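PDB 6SMF: 3-dehydroquinate dehydratase from Zymomonas mobilis subsp. mobilis, which probably catalyses the trans-dehydration of 3-dehydroquinate to 3-dehydroshikimate through an enolate intermediate, a step of the shikimate pathway leading to chorismate. Local coordinates for residues 11-16 with 65-70. Sequence-based numbering, arbitrary orientation.
Sequences FILNGP and DWLQEA
Leu13 meets Trp66 at the base of the tryptophan side chain. Both methyls of the leucine reach Trp66 CB: Leu13 CD1 lies 3.6 Å from it and Leu13 CD2 3.7 Å. Leu13 CD2 also reaches along the indole to Trp66 CE3, again at 3.7 Å, meeting the ring system obliquely. The indole makes a cation-pi contact with Arg55 of strand 51-56. Leu67 starts out pointing away from strand 11-14, yet its branch point bends back, and Leu67 CG comes within 4.3 Å of Leu13 CD1. Leu13 CD1 therefore touches two successive residues of the helix. Glu69 is extended, with CG anti to the backbone N, and this carries its carboxylate to the rim of the Phe11 ring. Glu69 OE2 lies at the edge, near the ring plane, 4.2 Å from Phe11 CZ. The carboxylate and ring planes are 80° apart. The same oxygen forms a salt bridge with Arg55. Ala70 closes the contact with its methyl over one face of Phe11. Ala70 CB is 3.9 Å from the ring centroid and 12° off the ring normal, a CH-pi contact. The axes of strand 11-14 and helix 65-70 run almost exactly antiparallel, at 175°, 9.8 Å apart at their closest. This is the packing of helix 60-72 on strand 9-14 of the parallel sheet, as expected of the flavodoxin-like alpha/beta fold of type II dehydroquinases. Ala70 also touches Val78 of strand 77-81, so the helix packs over both neighbouring strands. Strand 11-14 bonds to its sheet neighbours through its backbone, while its tie to the helix is made mainly by apolar side chains. The carboxylate at the ring edge is paired with Arg55, which probably keeps Glu69 ionised beside this apolar layer.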
loop_
_atom_site.group_PDB
_atom_site.type_symbol
_atom_site.label_atom_id
_atom_site.label_comp_id
_atom_site.label_asym_id
_atom_site.label_seq_id
_atom_site.Cartn_x
_atom_site.Cartn_y
_atom_site.Cartn_z
ATOM N N PHE A 11 -27.873 25.746 12.125
ATOM C CA PHE A 11 -28.196 24.734 11.096
ATOM C C PHE A 11 -27.806 23.345 11.629
ATOM O O PHE A 11 -26.739 23.156 12.277
ATOM C CB PHE A 11 -27.461 25.055 9.799
ATOM C CG PHE A 11 -28.121 26.116 8.960
ATOM C CD1 PHE A 11 -28.385 27.363 9.481
ATOM C CD2 PHE A 11 -28.469 25.864 7.638
ATOM C CE1 PHE A 11 -29.020 28.322 8.712
ATOM C CE2 PHE A 11 -29.059 26.842 6.856
ATOM C CZ PHE A 11 -29.364 28.053 7.410
ATOM N N ILE A 12 -28.703 22.389 11.410
ATOM C CA ILE A 12 -28.479 20.957 11.714
ATOM C C ILE A 12 -28.785 20.221 10.421
ATOM O O ILE A 12 -29.966 20.230 10.003
ATOM C CB ILE A 12 -29.360 20.500 12.874
ATOM C CG1 ILE A 12 -29.152 21.379 14.113
ATOM C CG2 ILE A 12 -29.119 19.029 13.162
ATOM C CD1 ILE A 12 -29.956 20.948 15.331
ATOM N N LEU A 13 -27.742 19.677 9.799
ATOM C CA LEU A 13 -27.806 19.148 8.425
ATOM C C LEU A 13 -27.556 17.642 8.455
ATOM O O LEU A 13 -26.508 17.228 8.959
ATOM C CB LEU A 13 -26.770 19.885 7.582
ATOM C CG LEU A 13 -26.926 21.396 7.495
ATOM C CD1 LEU A 13 -25.802 22.007 6.660
ATOM C CD2 LEU A 13 -28.275 21.765 6.915
ATOM N N ASN A 14 -28.502 16.881 7.912
ATOM C CA ASN A 14 -28.491 15.402 7.884
ATOM C C ASN A 14 -28.329 14.949 6.431
ATOM O O ASN A 14 -29.034 15.448 5.541
ATOM C CB ASN A 14 -29.706 14.817 8.612
ATOM C CG ASN A 14 -29.669 15.084 10.109
ATOM O OD1 ASN A 14 -28.735 14.670 10.781
ATOM N ND2 ASN A 14 -30.649 15.803 10.642
ATOM N N GLY A 15 -27.379 14.045 6.211
ATOM C CA GLY A 15 -27.098 13.512 4.882
ATOM C C GLY A 15 -27.937 12.290 4.588
ATOM O O GLY A 15 -28.974 12.047 5.204
ATOM N N PRO A 16 -27.477 11.489 3.614
ATOM C CA PRO A 16 -28.314 10.480 2.985
ATOM C C PRO A 16 -28.656 9.360 3.964
ATOM O O PRO A 16 -27.854 9.054 4.816
ATOM C CB PRO A 16 -27.484 9.969 1.802
ATOM C CG PRO A 16 -26.041 10.320 2.174
ATOM C CD PRO A 16 -26.126 11.562 3.029
ATOM N N ASP A 65 -24.582 23.409 -0.516
ATOM C CA ASP A 65 -25.494 24.595 -0.631
ATOM C C ASP A 65 -25.841 25.083 0.784
ATOM O O ASP A 65 -25.691 26.257 1.066
ATOM C CB ASP A 65 -26.797 24.292 -1.388
ATOM C CG ASP A 65 -26.691 23.796 -2.841
ATOM O OD1 ASP A 65 -25.681 24.149 -3.552
ATOM O OD2 ASP A 65 -27.668 23.128 -3.264
ATOM N N TRP A 66 -26.220 24.167 1.675
ATOM C CA TRP A 66 -26.680 24.470 3.060
ATOM C C TRP A 66 -25.512 24.988 3.898
ATOM O O TRP A 66 -25.689 25.975 4.596
ATOM C CB TRP A 66 -27.396 23.272 3.707
ATOM C CG TRP A 66 -28.693 22.968 3.032
ATOM C CD1 TRP A 66 -29.465 23.844 2.322
ATOM C CD2 TRP A 66 -29.396 21.722 3.004
ATOM N NE1 TRP A 66 -30.568 23.220 1.817
ATOM C CE2 TRP A 66 -30.570 21.927 2.244
ATOM C CE3 TRP A 66 -29.161 20.455 3.542
ATOM C CZ2 TRP A 66 -31.500 20.917 2.016
ATOM C CZ3 TRP A 66 -30.093 19.459 3.333
ATOM C CH2 TRP A 66 -31.240 19.687 2.575
ATOM N N LEU A 67 -24.330 24.396 3.782
ATOM C CA LEU A 67 -23.153 24.945 4.485
ATOM C C LEU A 67 -22.952 26.384 4.042
ATOM O O LEU A 67 -22.744 27.231 4.913
ATOM C CB LEU A 67 -21.940 24.050 4.197
ATOM C CG LEU A 67 -21.964 22.718 4.950
ATOM C CD1 LEU A 67 -20.996 21.726 4.314
ATOM C CD2 LEU A 67 -21.647 22.944 6.438
ATOM N N GLN A 68 -23.059 26.657 2.744
ATOM C CA GLN A 68 -22.759 28.003 2.191
ATOM C C GLN A 68 -23.860 28.969 2.642
ATOM O O GLN A 68 -23.562 30.147 2.939
ATOM C CB GLN A 68 -22.644 27.943 0.657
ATOM C CG GLN A 68 -21.532 27.031 0.139
ATOM C CD GLN A 68 -21.423 27.015 -1.368
ATOM O OE1 GLN A 68 -22.281 27.533 -2.058
ATOM N NE2 GLN A 68 -20.365 26.423 -1.896
ATOM N N GLU A 69 -25.097 28.478 2.647
ATOM C CA GLU A 69 -26.301 29.241 3.063
ATOM C C GLU A 69 -26.159 29.612 4.545
ATOM O O GLU A 69 -26.553 30.750 4.919
ATOM C CB GLU A 69 -27.563 28.419 2.799
ATOM C CG GLU A 69 -28.873 29.105 3.199
ATOM C CD GLU A 69 -30.119 28.245 3.043
ATOM O OE1 GLU A 69 -30.059 27.216 2.282
ATOM O OE2 GLU A 69 -31.145 28.615 3.658
ATOM N N ALA A 70 -25.613 28.720 5.369
ATOM C CA ALA A 70 -25.396 29.033 6.794
ATOM C C ALA A 70 -24.408 30.194 6.901
ATOM O O ALA A 70 -24.641 31.075 7.732
ATOM C CB ALA A 70 -24.919 27.857 7.574
#